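Local coordinates for protein fructose-1,6-bisphosphatase/inositol-1-monophosphatase (Thermotoga maritima, PDB 2P3N) that removes phosphate from inositol monophosphates and fructose 1,6-bisphosphate with the help of magnesium, working as a homotetramer of broad specificity, at residues A141-C146 with E165-R170. Numbering follows the deposited sequence.
Sequences ASLEEC and EKRTRR
On the buried side, the turn 143-146 leads into strand 147-150 and meets the residues leaving helix 156-167 for strand 170-172. Strand, helix and strand make a beta-alpha-beta crossover, and this contact brings the starts of its two parallel strands together. L143 lies against the R167 carbonyl: its CB is 3.1 Å from R167 O, and its CD2 reaches R167 CB at 3.5 Å, the two side chains crossing obliquely. R167 NH1 is covered near L143 CD2 without a partner, and F191, I238 and helix 239-253 pack round this pair. Next to it, T168 CA points its hydrogen at L143 O almost in line (3.2 Å, 169° at the hydrogen). T168 OG1 sits 3.4 Å from both L143 O and C146 O; it has one proton for the two, so at best a weak bond is made. Past this point the two segments take up parallel strand pairing: R170 N gives a weak bond to C146 O (3.3 Å), and R170 also bonds through its backbone to G148. C146 O is crowded by R169 CB, so its position, and both bonds to it, are less certain.

The outer side, with E144, E145 and R169, is looser and largely charged. R169, with CG anti to its backbone N (chi1 176°), bends at chi2 and chi3 and folds back along the turn. One guanidinium face lies over the E145 carbonyl carbon, offset toward the rim. An alanine in place of R169 would probably lose this cover over the turn, along with the packing on I85 of the second subunit. E144 OE2 stays 4.7 Å from R169 NE, and E145 is no nearer, so the acids are likely to favour the arginine's charge through space without forming salt bridges. L143 O and R167 O, two acceptors 2.8 Å apart, should repel, so L143 packing, the CA-H...O contact and weak bonds probably hold the segments together, with diffuse electrostatics outside.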
# COMPACT_ATOMS: atom_id res chain seq x y z
N ALA A 141 17.12 -25.97 -6.73
CA ALA A 141 18.09 -26.96 -6.26
C ALA A 141 19.48 -26.71 -6.86
O ALA A 141 20.47 -27.25 -6.36
CB ALA A 141 17.61 -28.36 -6.60
N SER A 142 19.54 -25.92 -7.92
CA SER A 142 20.80 -25.60 -8.57
C SER A 142 21.25 -24.21 -8.13
O SER A 142 20.51 -23.24 -8.24
CB SER A 142 20.67 -25.63 -10.09
OG SER A 142 21.89 -25.24 -10.70
N LEU A 143 22.48 -24.13 -7.64
CA LEU A 143 23.00 -22.86 -7.19
C LEU A 143 23.01 -21.85 -8.33
O LEU A 143 22.97 -20.65 -8.09
CB LEU A 143 24.42 -23.05 -6.67
CG LEU A 143 24.79 -22.19 -5.47
CD1 LEU A 143 24.05 -22.70 -4.24
CD2 LEU A 143 26.29 -22.25 -5.24
N GLU A 144 23.05 -22.33 -9.57
CA GLU A 144 23.07 -21.42 -10.72
C GLU A 144 21.74 -20.71 -10.92
O GLU A 144 21.70 -19.61 -11.47
CB GLU A 144 23.46 -22.18 -12.00
CG GLU A 144 22.44 -23.20 -12.52
CD GLU A 144 21.38 -22.60 -13.44
OE1 GLU A 144 20.67 -23.38 -14.12
OE2 GLU A 144 21.24 -21.35 -13.48
N GLU A 145 20.66 -21.35 -10.50
CA GLU A 145 19.34 -20.75 -10.62
C GLU A 145 18.91 -20.25 -9.25
O GLU A 145 17.71 -20.21 -8.93
CB GLU A 145 18.33 -21.79 -11.14
CG GLU A 145 18.10 -22.98 -10.20
CD GLU A 145 16.87 -23.81 -10.56
OE1 GLU A 145 15.74 -23.25 -10.56
OE2 GLU A 145 17.02 -25.01 -10.84
N CYS A 146 19.89 -19.86 -8.44
CA CYS A 146 19.64 -19.38 -7.08
C CYS A 146 20.02 -17.94 -6.78
O CYS A 146 20.91 -17.38 -7.41
CB CYS A 146 20.36 -20.27 -6.06
SG CYS A 146 19.48 -21.76 -5.58
N GLU A 165 29.59 -15.52 -5.98
CA GLU A 165 29.31 -14.83 -7.23
C GLU A 165 29.44 -15.69 -8.49
O GLU A 165 28.81 -15.40 -9.50
CB GLU A 165 30.23 -13.61 -7.37
CG GLU A 165 31.72 -13.95 -7.27
CD GLU A 165 32.62 -12.74 -7.42
OE1 GLU A 165 32.39 -11.73 -6.71
OE2 GLU A 165 33.57 -12.81 -8.23
N LYS A 166 30.23 -16.75 -8.43
CA LYS A 166 30.43 -17.60 -9.60
C LYS A 166 29.33 -18.65 -9.80
O LYS A 166 28.69 -18.69 -10.85
CB LYS A 166 31.80 -18.28 -9.51
CG LYS A 166 32.42 -18.62 -10.86
CD LYS A 166 32.83 -17.38 -11.65
CE LYS A 166 33.99 -16.63 -10.99
NZ LYS A 166 33.64 -16.05 -9.65
N ARG A 167 29.12 -19.50 -8.80
CA ARG A 167 28.10 -20.54 -8.89
C ARG A 167 26.68 -20.08 -8.57
O ARG A 167 25.78 -20.91 -8.37
CB ARG A 167 28.44 -21.69 -7.94
CG ARG A 167 29.62 -22.56 -8.35
CD ARG A 167 29.64 -23.82 -7.49
NE ARG A 167 30.59 -23.76 -6.38
CZ ARG A 167 30.74 -22.74 -5.55
NH1 ARG A 167 29.99 -21.64 -5.67
NH2 ARG A 167 31.64 -22.81 -4.57
N THR A 168 26.45 -18.77 -8.53
CA THR A 168 25.12 -18.28 -8.17
C THR A 168 24.52 -17.22 -9.11
O THR A 168 25.22 -16.36 -9.65
CB THR A 168 25.16 -17.74 -6.71
OG1 THR A 168 23.93 -18.07 -6.05
CG2 THR A 168 25.38 -16.23 -6.68
N ARG A 169 23.20 -17.30 -9.28
CA ARG A 169 22.45 -16.37 -10.13
C ARG A 169 22.71 -14.93 -9.70
O ARG A 169 22.99 -14.07 -10.54
CB ARG A 169 20.96 -16.69 -10.04
CG ARG A 169 20.04 -15.74 -10.79
CD ARG A 169 19.85 -16.16 -12.23
NE ARG A 169 19.03 -17.37 -12.39
CZ ARG A 169 17.76 -17.47 -12.02
NH1 ARG A 169 17.14 -16.45 -11.46
NH2 ARG A 169 17.10 -18.61 -12.23
N ARG A 170 22.63 -14.68 -8.39
CA ARG A 170 22.85 -13.34 -7.84
C ARG A 170 22.84 -13.33 -6.31
O ARG A 170 22.17 -14.14 -5.68
CB ARG A 170 21.78 -12.38 -8.37
CG ARG A 170 22.10 -10.92 -8.14
CD ARG A 170 21.81 -10.12 -9.40
NE ARG A 170 22.27 -10.83 -10.58
CZ ARG A 170 22.33 -10.28 -11.79
NH1 ARG A 170 21.96 -9.02 -11.97
NH2 ARG A 170 22.75 -11.01 -12.81